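Local coordinates for protein R.Ecl18kI (Enterobacter cloacae, PDB 2GB7) that recognises the double-stranded DNA sequence 5'-CCNGG-3' as a type II restriction endonuclease and cleaves it before the first C, at residues Lys15-His20 and Leu110-Ser115. The protein carries 1 engineered substitution. Residues are numbered along the deposited sequence; the frame is centred on the assembly and turned at random.
With nucleotides of chain A.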
loop_
_atom_site.group_PDB
_atom_site.type_symbol
_atom_site.label_atom_id
_atom_site.label_comp_id
_atom_site.label_asym_id
_atom_site.label_seq_id
_atom_site.Cartn_x
_atom_site.Cartn_y
_atom_site.Cartn_z
ATOM N N LYS F 15 13.143 -18.166 8.297
ATOM C CA LYS F 15 13.934 -19.330 7.917
ATOM C C LYS F 15 13.020 -20.440 7.414
ATOM O O LYS F 15 13.268 -21.031 6.362
ATOM C CB LYS F 15 14.776 -19.812 9.105
ATOM C CG LYS F 15 15.759 -20.945 8.798
ATOM C CD LYS F 15 16.526 -21.318 10.060
ATOM C CE LYS F 15 17.235 -22.666 9.937
ATOM N NZ LYS F 15 18.667 -22.558 9.498
ATOM N N GLU F 16 11.946 -20.681 8.155
ATOM C CA GLU F 16 11.004 -21.746 7.854
ATOM C C GLU F 16 10.194 -21.451 6.616
ATOM O O GLU F 16 9.927 -22.360 5.851
ATOM C CB GLU F 16 10.049 -21.987 9.021
ATOM C CG GLU F 16 10.734 -22.579 10.260
ATOM C CD GLU F 16 11.086 -24.052 10.121
ATOM O OE1 GLU F 16 11.871 -24.547 10.969
ATOM O OE2 GLU F 16 10.570 -24.733 9.205
ATOM N N ARG F 17 9.787 -20.196 6.442
ATOM C CA ARG F 17 9.022 -19.811 5.252
ATOM C C ARG F 17 9.833 -20.040 3.986
ATOM O O ARG F 17 9.316 -20.577 3.003
ATOM C CB ARG F 17 8.569 -18.351 5.325
ATOM C CG ARG F 17 7.461 -18.035 4.313
ATOM C CD ARG F 17 7.022 -16.574 4.330
ATOM N NE ARG F 17 6.639 -16.121 5.663
ATOM C CZ ARG F 17 5.449 -16.317 6.214
ATOM N NH1 ARG F 17 4.516 -17.019 5.567
ATOM N NH2 ARG F 17 5.214 -15.857 7.447
ATOM N N LYS F 18 11.088 -19.605 4.003
ATOM C CA LYS F 18 11.990 -19.799 2.868
ATOM C C LYS F 18 12.182 -21.282 2.543
ATOM O O LYS F 18 12.201 -21.662 1.365
ATOM C CB LYS F 18 13.342 -19.142 3.135
ATOM C CG LYS F 18 14.317 -19.226 1.987
ATOM C CD LYS F 18 15.686 -18.739 2.395
ATOM C CE LYS F 18 16.678 -19.887 2.470
ATOM N NZ LYS F 18 18.026 -19.403 2.909
ATOM N N SER F 19 12.309 -22.103 3.584
ATOM C CA SER F 19 12.590 -23.524 3.433
ATOM C C SER F 19 11.422 -24.316 2.908
ATOM O O SER F 19 11.622 -25.346 2.266
ATOM C CB SER F 19 12.977 -24.148 4.776
ATOM O OG SER F 19 14.137 -23.542 5.284
ATOM N N HIS F 20 10.208 -23.882 3.229
ATOM C CA HIS F 20 9.042 -24.719 2.999
ATOM C C HIS F 20 8.065 -24.278 1.937
ATOM O O HIS F 20 7.277 -25.090 1.461
ATOM C CB HIS F 20 8.285 -24.929 4.293
ATOM C CG HIS F 20 8.997 -25.843 5.233
ATOM N ND1 HIS F 20 9.109 -27.198 5.005
ATOM C CD2 HIS F 20 9.664 -25.593 6.380
ATOM C CE1 HIS F 20 9.803 -27.745 5.985
ATOM N NE2 HIS F 20 10.160 -26.792 6.824
ATOM N N LEU F 110 1.327 -11.152 11.177
ATOM C CA LEU F 110 1.827 -10.032 10.387
ATOM C C LEU F 110 2.709 -10.517 9.232
ATOM O O LEU F 110 2.508 -10.102 8.085
ATOM C CB LEU F 110 2.605 -9.023 11.241
ATOM C CG LEU F 110 3.227 -7.802 10.535
ATOM C CD1 LEU F 110 2.179 -6.954 9.809
ATOM C CD2 LEU F 110 3.984 -6.974 11.596
ATOM N N SER F 111 3.663 -11.393 9.548
ATOM C CA SER F 111 4.568 -11.963 8.549
ATOM C C SER F 111 3.761 -12.667 7.451
ATOM O O SER F 111 4.052 -12.488 6.255
ATOM C CB SER F 111 5.523 -12.948 9.233
ATOM O OG SER F 111 6.500 -13.424 8.329
ATOM N N ASN F 112 2.755 -13.444 7.867
ATOM C CA ASN F 112 1.800 -14.094 6.932
ATOM C C ASN F 112 1.075 -13.149 5.984
ATOM O O ASN F 112 1.024 -13.409 4.764
ATOM C CB ASN F 112 0.750 -14.901 7.692
ATOM C CG ASN F 112 1.292 -16.209 8.233
ATOM O OD1 ASN F 112 2.434 -16.603 7.976
ATOM N ND2 ASN F 112 0.449 -16.903 8.976
ATOM N N THR F 113 0.503 -12.056 6.509
ATOM C CA THR F 113 -0.205 -11.147 5.595
ATOM C C THR F 113 0.752 -10.394 4.690
ATOM O O THR F 113 0.416 -10.078 3.529
ATOM C CB THR F 113 -1.180 -10.146 6.285
ATOM O OG1 THR F 113 -1.950 -9.459 5.278
ATOM C CG2 THR F 113 -0.444 -9.159 7.233
ATOM N N GLN F 114 1.948 -10.107 5.196
ATOM C CA GLN F 114 2.931 -9.413 4.329
ATOM C C GLN F 114 3.428 -10.315 3.204
ATOM O O GLN F 114 3.649 -9.865 2.044
ATOM C CB GLN F 114 4.096 -8.896 5.155
ATOM C CG GLN F 114 3.683 -7.896 6.228
ATOM C CD GLN F 114 3.292 -6.537 5.639
ATOM O OE1 GLN F 114 2.277 -6.401 4.933
ATOM N NE2 GLN F 114 4.122 -5.534 5.891
ATOM N N SER F 115 3.581 -11.595 3.534
ATOM C CA SER F 115 3.919 -12.571 2.513
ATOM C C SER F 115 2.764 -12.702 1.518
ATOM O O SER F 115 2.989 -12.693 0.315
ATOM C CB SER F 115 4.237 -13.922 3.158
ATOM O OG SER F 115 4.289 -14.978 2.201
ATOM P P DG A 7 8.142 -4.210 9.291
ATOM O OP1 DG A 7 7.791 -3.968 10.721
ATOM O OP2 DG A 7 9.289 -3.489 8.695
ATOM O "O5'" DG A 7 8.346 -5.776 9.084
ATOM C "C5'" DG A 7 7.309 -6.683 9.459
ATOM C "C4'" DG A 7 7.122 -7.749 8.403
ATOM O "O4'" DG A 7 6.573 -7.163 7.198
ATOM C "C3'" DG A 7 8.380 -8.499 7.977
ATOM O "O3'" DG A 7 8.035 -9.880 7.796
ATOM C "C2'" DG A 7 8.776 -7.804 6.682
ATOM C "C1'" DG A 7 7.435 -7.388 6.096
ATOM N N9 DG A 7 7.459 -6.160 5.302
ATOM C C8 DG A 7 8.114 -4.992 5.608
ATOM N N7 DG A 7 7.935 -4.053 4.718
ATOM C C5 DG A 7 7.110 -4.635 3.764
ATOM C C6 DG A 7 6.570 -4.097 2.568
ATOM O O6 DG A 7 6.704 -2.960 2.109
ATOM N N1 DG A 7 5.795 -5.033 1.889
ATOM C C2 DG A 7 5.557 -6.318 2.314
ATOM N N2 DG A 7 4.783 -7.070 1.514
ATOM N N3 DG A 7 6.045 -6.828 3.436
ATOM C C4 DG A 7 6.812 -5.938 4.105
ATOM P P DG A 8 9.095 -10.910 7.166
ATOM O OP1 DG A 8 8.852 -12.220 7.833
ATOM O OP2 DG A 8 10.461 -10.341 7.151
ATOM O "O5'" DG A 8 8.566 -11.064 5.674
ATOM C "C5'" DG A 8 7.197 -11.380 5.445
ATOM C "C4'" DG A 8 6.917 -11.479 3.966
ATOM O "O4'" DG A 8 6.954 -10.166 3.361
ATOM C "C3'" DG A 8 7.901 -12.339 3.180
ATOM O "O3'" DG A 8 7.166 -13.085 2.213
ATOM C "C2'" DG A 8 8.807 -11.317 2.516
ATOM C "C1'" DG A 8 7.853 -10.162 2.268
ATOM N N9 DG A 8 8.466 -8.839 2.213
ATOM C C8 DG A 8 9.203 -8.227 3.196
ATOM N N7 DG A 8 9.582 -7.020 2.875
ATOM C C5 DG A 8 9.072 -6.825 1.599
ATOM C C6 DG A 8 9.156 -5.701 0.739
ATOM O O6 DG A 8 9.711 -4.614 0.946
ATOM N N1 DG A 8 8.504 -5.930 -0.468
ATOM C C2 DG A 8 7.857 -7.094 -0.807
ATOM N N2 DG A 8 7.300 -7.128 -2.025
ATOM N N3 DG A 8 7.766 -8.147 -0.009
ATOM C C4 DG A 8 8.392 -7.945 1.169
ATOM P P DG A 6 2.941 -2.789 11.988
ATOM O OP1 DG A 6 1.528 -2.637 11.554
ATOM O OP2 DG A 6 3.271 -3.748 13.075
ATOM O "O5'" DG A 6 3.834 -3.184 10.737
ATOM C "C5'" DG A 6 3.564 -2.662 9.442
ATOM C "C4'" DG A 6 4.549 -3.245 8.460
ATOM O "O4'" DG A 6 4.222 -2.859 7.104
ATOM C "C3'" DG A 6 5.997 -2.809 8.687
ATOM O "O3'" DG A 6 6.836 -3.926 8.401
ATOM C "C2'" DG A 6 6.196 -1.743 7.624
ATOM C "C1'" DG A 6 5.385 -2.341 6.496
ATOM N N9 DG A 6 4.966 -1.452 5.420
ATOM C C8 DG A 6 5.182 -0.101 5.286
ATOM N N7 DG A 6 4.690 0.382 4.175
ATOM C C5 DG A 6 4.116 -0.718 3.549
ATOM C C6 DG A 6 3.439 -0.827 2.304
ATOM O O6 DG A 6 3.214 0.053 1.469
ATOM N N1 DG A 6 3.009 -2.130 2.069
ATOM C C2 DG A 6 3.207 -3.192 2.913
ATOM N N2 DG A 6 2.699 -4.369 2.517
ATOM N N3 DG A 6 3.850 -3.106 4.062
ATOM C C4 DG A 6 4.270 -1.850 4.314
#
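Arg17 reaches across from helix 6-20 and grips the side-chain oxygen of Asn112 with both terminal nitrogens. NH2 lies 2.9 Å from Asn112 OD1, with an angle of 156° at the hydrogen, while NH1 makes a longer bond of 3.2 Å to the same OD1. The oxygen sits in the guanidinium plane, yet the amide plane stands nearly perpendicular to it, at 88°. Asparagine suits this place because its other end can donate: ND2 bonds to Thr72 OG1 of helix 49-77, which fixes the amide rotation with OD1 facing the arginine. Arg17 NH2 also donates to Ser111 OG at 2.9 Å, this time with the acceptor tilted from the guanidinium plane. Ser111 OG in turn donates a hydrogen bond to OP1 of DG8 of chain A, 2.7 Å away, so it accepts from Arg17 and gives to the phosphate, and the nearby positive charge probably strengthens its hold on the DNA.

Helix 102-134 belongs to the EcoRII C-terminal family region, of the PDDEXK nuclease clan, and lies between helix 6-20 and the DNA, with Ser111 and Ser115 touching both. Gln114 uses both ends of its amide on DG6 of chain A: OE1 accepts from N2, and NE2 donates to N3 at 3.1 Å. Arg117 of the second subunit also bonds Gln114 OE1. The backbone O of Gln114 takes a bond from N2 of DG7 of chain A.

The axes of segments 15-20 and 110-115 come no closer than 12.4 Å, a gap that the long arginine side chain spans; Arg17, extended until it bends at chi3 (-54°), turns its head toward Asn112. Ser115 CB packs over one guanidinium face, and its OG, 3.8 Å from Arg17 CD, is hydrogen-bonded to another DNA phosphate. Phe71 of helix 49-77 also touches Arg17.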